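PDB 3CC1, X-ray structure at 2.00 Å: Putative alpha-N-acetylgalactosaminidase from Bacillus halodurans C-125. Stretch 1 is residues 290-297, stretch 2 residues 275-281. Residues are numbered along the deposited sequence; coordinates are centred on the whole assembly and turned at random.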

ATOM      1  N   GLY A 290     -25.872  17.635   1.735  1.00 25.78           N
ATOM      2  CA  GLY A 290     -26.779  18.531   1.049  1.00 25.06           C
ATOM      3  C   GLY A 290     -26.385  19.993   1.232  1.00 24.42           C
ATOM      4  O   GLY A 290     -25.220  20.337   1.388  1.00 24.05           O
ATOM      5  N   ASP A 291     -27.386  20.854   1.177  1.00 23.50           N
ATOM      6  CA  ASP A 291     -27.169  22.275   1.349  1.00 23.51           C
ATOM      7  C   ASP A 291     -26.531  22.512   2.710  1.00 23.62           C
ATOM      8  O   ASP A 291     -27.105  22.187   3.745  1.00 23.63           O
ATOM      9  CB  ASP A 291     -28.498  23.000   1.200  1.00 23.79           C
ATOM     10  CG  ASP A 291     -28.345  24.515   1.153  1.00 23.79           C
ATOM     11  OD1 ASP A 291     -27.366  25.048   1.665  1.00 23.64           O
ATOM     12  OD2 ASP A 291     -29.230  25.187   0.594  1.00 28.50           O
ATOM     13  N   ARG A 292     -25.322  23.060   2.717  1.00 23.26           N
ATOM     14  CA  ARG A 292     -24.489  23.025   3.911  1.00 23.30           C
ATOM     15  C   ARG A 292     -23.382  24.044   3.932  1.00 23.52           C
ATOM     16  O   ARG A 292     -23.005  24.610   2.904  1.00 22.86           O
ATOM     17  CB  ARG A 292     -23.865  21.643   4.063  1.00 23.42           C
ATOM     18  CG  ARG A 292     -22.716  21.330   3.101  1.00 24.59           C
ATOM     19  CD  ARG A 292     -22.360  19.847   3.101  1.00 22.05           C
ATOM     20  NE  ARG A 292     -21.312  19.507   2.123  1.00 23.04           N
ATOM     21  CZ  ARG A 292     -21.532  19.244   0.840  1.00 22.45           C
ATOM     22  NH1 ARG A 292     -22.753  19.296   0.363  1.00 22.84           N
ATOM     23  NH2 ARG A 292     -20.533  18.923   0.027  1.00 24.52           N
ATOM     24  N   TRP A 293     -22.887  24.263   5.147  1.00 23.55           N
ATOM     25  CA  TRP A 293     -21.573  24.807   5.379  1.00 23.31           C
ATOM     26  C   TRP A 293     -20.567  23.667   5.222  1.00 22.59           C
ATOM     27  O   TRP A 293     -20.864  22.513   5.526  1.00 22.01           O
ATOM     28  CB  TRP A 293     -21.444  25.375   6.785  1.00 23.90           C
ATOM     29  CG  TRP A 293     -20.397  26.371   6.877  1.00 26.70           C
ATOM     30  CD1 TRP A 293     -19.143  26.250   7.470  1.00 29.83           C
ATOM     31  CD2 TRP A 293     -20.474  27.695   6.369  1.00 28.60           C
ATOM     32  NE1 TRP A 293     -18.455  27.446   7.354  1.00 28.69           N
ATOM     33  CE2 TRP A 293     -19.250  28.342   6.675  1.00 30.56           C
ATOM     34  CE3 TRP A 293     -21.452  28.399   5.690  1.00 29.15           C
ATOM     35  CZ2 TRP A 293     -19.003  29.663   6.306  1.00 31.24           C
ATOM     36  CZ3 TRP A 293     -21.204  29.721   5.341  1.00 31.06           C
ATOM     37  CH2 TRP A 293     -20.000  30.326   5.628  1.00 29.34           C
ATOM     38  N   THR A 294     -19.384  24.006   4.733  1.00 21.84           N
ATOM     39  CA  THR A 294     -18.331  23.017   4.555  1.00 21.67           C
ATOM     40  C   THR A 294     -18.178  22.106   5.751  1.00 21.60           C
ATOM     41  O   THR A 294     -18.231  22.534   6.871  1.00 21.56           O
ATOM     42  CB  THR A 294     -16.971  23.651   4.205  1.00 21.82           C
ATOM     43  OG1 THR A 294     -16.020  22.602   4.003  1.00 23.62           O
ATOM     44  CG2 THR A 294     -16.479  24.578   5.284  1.00 20.91           C
ATOM     45  N   ARG A 295     -18.005  20.822   5.484  1.00 21.93           N
ATOM     46  CA  ARG A 295     -17.865  19.839   6.535  1.00 22.42           C
ATOM     47  C   ARG A 295     -16.451  19.861   7.114  1.00 22.29           C
ATOM     48  O   ARG A 295     -16.223  19.280   8.149  1.00 22.06           O
ATOM     49  CB  ARG A 295     -18.193  18.430   6.029  1.00 23.32           C
ATOM     50  CG  ARG A 295     -19.653  18.238   5.680  1.00 24.91           C
ATOM     51  CD  ARG A 295     -19.828  17.036   4.783  1.00 28.05           C
ATOM     52  NE  ARG A 295     -19.921  15.817   5.573  1.00 30.88           N
ATOM     53  CZ  ARG A 295     -18.945  14.914   5.702  1.00 37.06           C
ATOM     54  NH1 ARG A 295     -17.758  15.019   5.092  1.00 34.71           N
ATOM     55  NH2 ARG A 295     -19.171  13.865   6.469  1.00 41.73           N
ATOM     56  N   PHE A 296     -15.522  20.555   6.461  1.00 21.00           N
ATOM     57  CA  PHE A 296     -14.140  20.610   6.946  1.00 20.31           C
ATOM     58  C   PHE A 296     -14.090  21.459   8.216  1.00 21.84           C
ATOM     59  O   PHE A 296     -14.701  22.537   8.287  1.00 20.69           O
ATOM     60  CB  PHE A 296     -13.198  21.214   5.952  1.00 20.34           C
ATOM     61  CG  PHE A 296     -12.739  20.277   4.861  1.00 19.65           C
ATOM     62  CD1 PHE A 296     -12.439  18.973   5.116  1.00 22.52           C
ATOM     63  CD2 PHE A 296     -12.483  20.769   3.600  1.00 23.02           C
ATOM     64  CE1 PHE A 296     -11.951  18.134   4.087  1.00 23.83           C
ATOM     65  CE2 PHE A 296     -12.013  19.946   2.580  1.00 25.18           C
ATOM     66  CZ  PHE A 296     -11.749  18.629   2.837  1.00 24.65           C
ATOM     67  N   THR A 297     -13.362  20.965   9.220  1.00 21.52           N
ATOM     68  CA  THR A 297     -13.143  21.758  10.407  1.00 21.74           C
ATOM     69  C   THR A 297     -12.211  22.886   9.989  1.00 21.75           C
ATOM     70  O   THR A 297     -11.607  22.861   8.897  1.00 21.51           O
ATOM     71  CB  THR A 297     -12.475  20.964  11.532  1.00 22.09           C
ATOM     72  OG1 THR A 297     -11.169  20.558  11.083  1.00 21.54           O
ATOM     73  CG2 THR A 297     -13.349  19.745  11.993  1.00 21.92           C
TER
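Stretch 2 (275-281) LPLGHIG

How does the second stretch run against the first? It lies antiparallel, so that moving forward from Asp291 to Thr294 means moving backward from Gly281 to Leu277. The paired strands are short: residues 292-293 on one side and 279-280 on the other, with loop or turn beyond them. At the leading end, Gly281 lies 4.5 Å from Asp291, CA to CA. Its phi of 74° favours glycine, and a CB here would point toward the first stretch and collide with Gly290 O and Arg292 NH1. Those two atoms are themselves joined, Arg292 NH1 donating to Gly290 O at 2.9 Å.

What holds Asp291 and Arg292 in register? The Asp291 side chain starts out sideways but its end reaches His279, whose NE2 donates to Asp291 OD1 at a short 2.5 Å. The carboxylate oxygen meets the imidazole at its edge, near the ring plane, as an N-H donor requires. Arg292 and Ile280 form the hydrogen-bonded pair of the ladder, and each backbone both gives and receives: Arg292 N donates to Ile280 O at 3.0 Å, and Ile280 N to Arg292 O at 2.9 Å. The side chains of Arg292 and Ile280 share one face of the sheet, where Ile280 CD1 sits over a face of the guanidinium, 3.8 Å from Arg292 NH2.

Where does Trp293 rest? It pairs with His279 without direct backbone hydrogen bonds between the two, their CA atoms 4.6 Å apart, and both side chains occupy the face opposite Arg292 and Ile280. The indole folds back over the partner backbone: Gly278 CA lies 3.8 Å from the centroid of the six-membered ring of Trp293 and only 12° off its normal, a CH-pi contact. His279 N lies over a ring face too, 3.8 Å from Trp293 CZ3. The phi of 63° at Gly278 by itself favours glycine.

How does the contact end beyond the strands? Thr294 points toward the second stretch and binds it twice, its N donating to Gly278 O at 2.9 Å and its OG1 to Pro276 O at 2.7 Å. The same hydroxyl oxygen accepts a bond from Phe296 N, 3.2 Å from Thr294 OG1, so it links its own loop to the neighbouring backbone. Arg295 makes no contact, but Phe296 again points toward the second stretch, with its CE2 3.8 Å from Pro276 CG in an apolar contact. Thr297 lies out of reach, its side chain capping the helix that follows.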

ATOM      1  N   LEU A 275     -11.936  24.345  -4.115  1.00 22.75           N
ATOM      2  CA  LEU A 275     -11.995  24.549  -2.645  1.00 22.70           C
ATOM      3  C   LEU A 275     -13.425  24.468  -2.091  1.00 22.56           C
ATOM      4  O   LEU A 275     -14.219  25.383  -2.315  1.00 21.55           O
ATOM      5  CB  LEU A 275     -11.366  25.896  -2.255  1.00 23.41           C
ATOM      6  CG  LEU A 275     -10.060  26.244  -2.992  1.00 23.09           C
ATOM      7  CD1 LEU A 275      -9.636  27.729  -2.707  1.00 24.26           C
ATOM      8  CD2 LEU A 275      -8.959  25.201  -2.626  1.00 22.37           C
ATOM      9  N   PRO A 276     -13.771  23.347  -1.383  1.00 22.90           N
ATOM     10  CA  PRO A 276     -15.107  23.248  -0.834  1.00 23.30           C
ATOM     11  C   PRO A 276     -15.164  23.953   0.511  1.00 23.78           C
ATOM     12  O   PRO A 276     -15.094  23.336   1.580  1.00 24.41           O
ATOM     13  CB  PRO A 276     -15.329  21.752  -0.697  1.00 23.66           C
ATOM     14  CG  PRO A 276     -13.961  21.171  -0.443  1.00 23.11           C
ATOM     15  CD  PRO A 276     -12.955  22.161  -1.039  1.00 23.65           C
ATOM     16  N   LEU A 277     -15.317  25.259   0.408  1.00 22.85           N
ATOM     17  CA  LEU A 277     -15.344  26.146   1.544  1.00 23.36           C
ATOM     18  C   LEU A 277     -16.638  26.930   1.588  1.00 23.34           C
ATOM     19  O   LEU A 277     -17.318  27.110   0.569  1.00 23.12           O
ATOM     20  CB  LEU A 277     -14.156  27.113   1.451  1.00 22.74           C
ATOM     21  CG  LEU A 277     -12.728  26.576   1.571  1.00 23.96           C
ATOM     22  CD1 LEU A 277     -11.718  27.681   1.309  1.00 22.40           C
ATOM     23  CD2 LEU A 277     -12.492  25.903   2.905  1.00 23.70           C
ATOM     24  N   GLY A 278     -16.985  27.388   2.789  1.00 23.88           N
ATOM     25  CA  GLY A 278     -18.180  28.192   2.977  1.00 23.04           C
ATOM     26  C   GLY A 278     -19.428  27.425   2.627  1.00 22.58           C
ATOM     27  O   GLY A 278     -19.549  26.269   2.931  1.00 21.30           O
ATOM     28  N   HIS A 279     -20.367  28.125   1.996  1.00 22.90           N
ATOM     29  CA  HIS A 279     -21.699  27.595   1.671  1.00 22.25           C
ATOM     30  C   HIS A 279     -21.707  26.875   0.309  1.00 21.80           C
ATOM     31  O   HIS A 279     -21.558  27.477  -0.762  1.00 21.99           O
ATOM     32  CB  HIS A 279     -22.726  28.733   1.728  1.00 22.83           C
ATOM     33  CG  HIS A 279     -24.164  28.282   1.658  1.00 22.84           C
ATOM     34  ND1 HIS A 279     -25.192  29.158   1.376  1.00 24.06           N
ATOM     35  CD2 HIS A 279     -24.741  27.066   1.816  1.00 26.15           C
ATOM     36  CE1 HIS A 279     -26.345  28.501   1.385  1.00 25.32           C
ATOM     37  NE2 HIS A 279     -26.101  27.226   1.639  1.00 23.93           N
ATOM     38  N   ILE A 280     -21.884  25.567   0.393  1.00 20.89           N
ATOM     39  CA  ILE A 280     -21.783  24.660  -0.739  1.00 20.77           C
ATOM     40  C   ILE A 280     -22.973  23.724  -0.733  1.00 20.78           C
ATOM     41  O   ILE A 280     -23.723  23.686   0.235  1.00 19.52           O
ATOM     42  CB  ILE A 280     -20.430  23.842  -0.715  1.00 21.64           C
ATOM     43  CG1 ILE A 280     -20.274  23.046   0.580  1.00 19.93           C
ATOM     44  CG2 ILE A 280     -19.233  24.761  -0.922  1.00 18.63           C
ATOM     45  CD1 ILE A 280     -18.921  22.290   0.727  1.00 17.59           C
ATOM     46  N   GLY A 281     -23.148  22.983  -1.826  1.00 20.75           N
ATOM     47  CA  GLY A 281     -24.156  21.952  -1.922  1.00 21.34           C
ATOM     48  C   GLY A 281     -25.572  22.464  -2.076  1.00 22.02           C
ATOM     49  O   GLY A 281     -26.524  21.756  -1.764  1.00 22.28           O
TER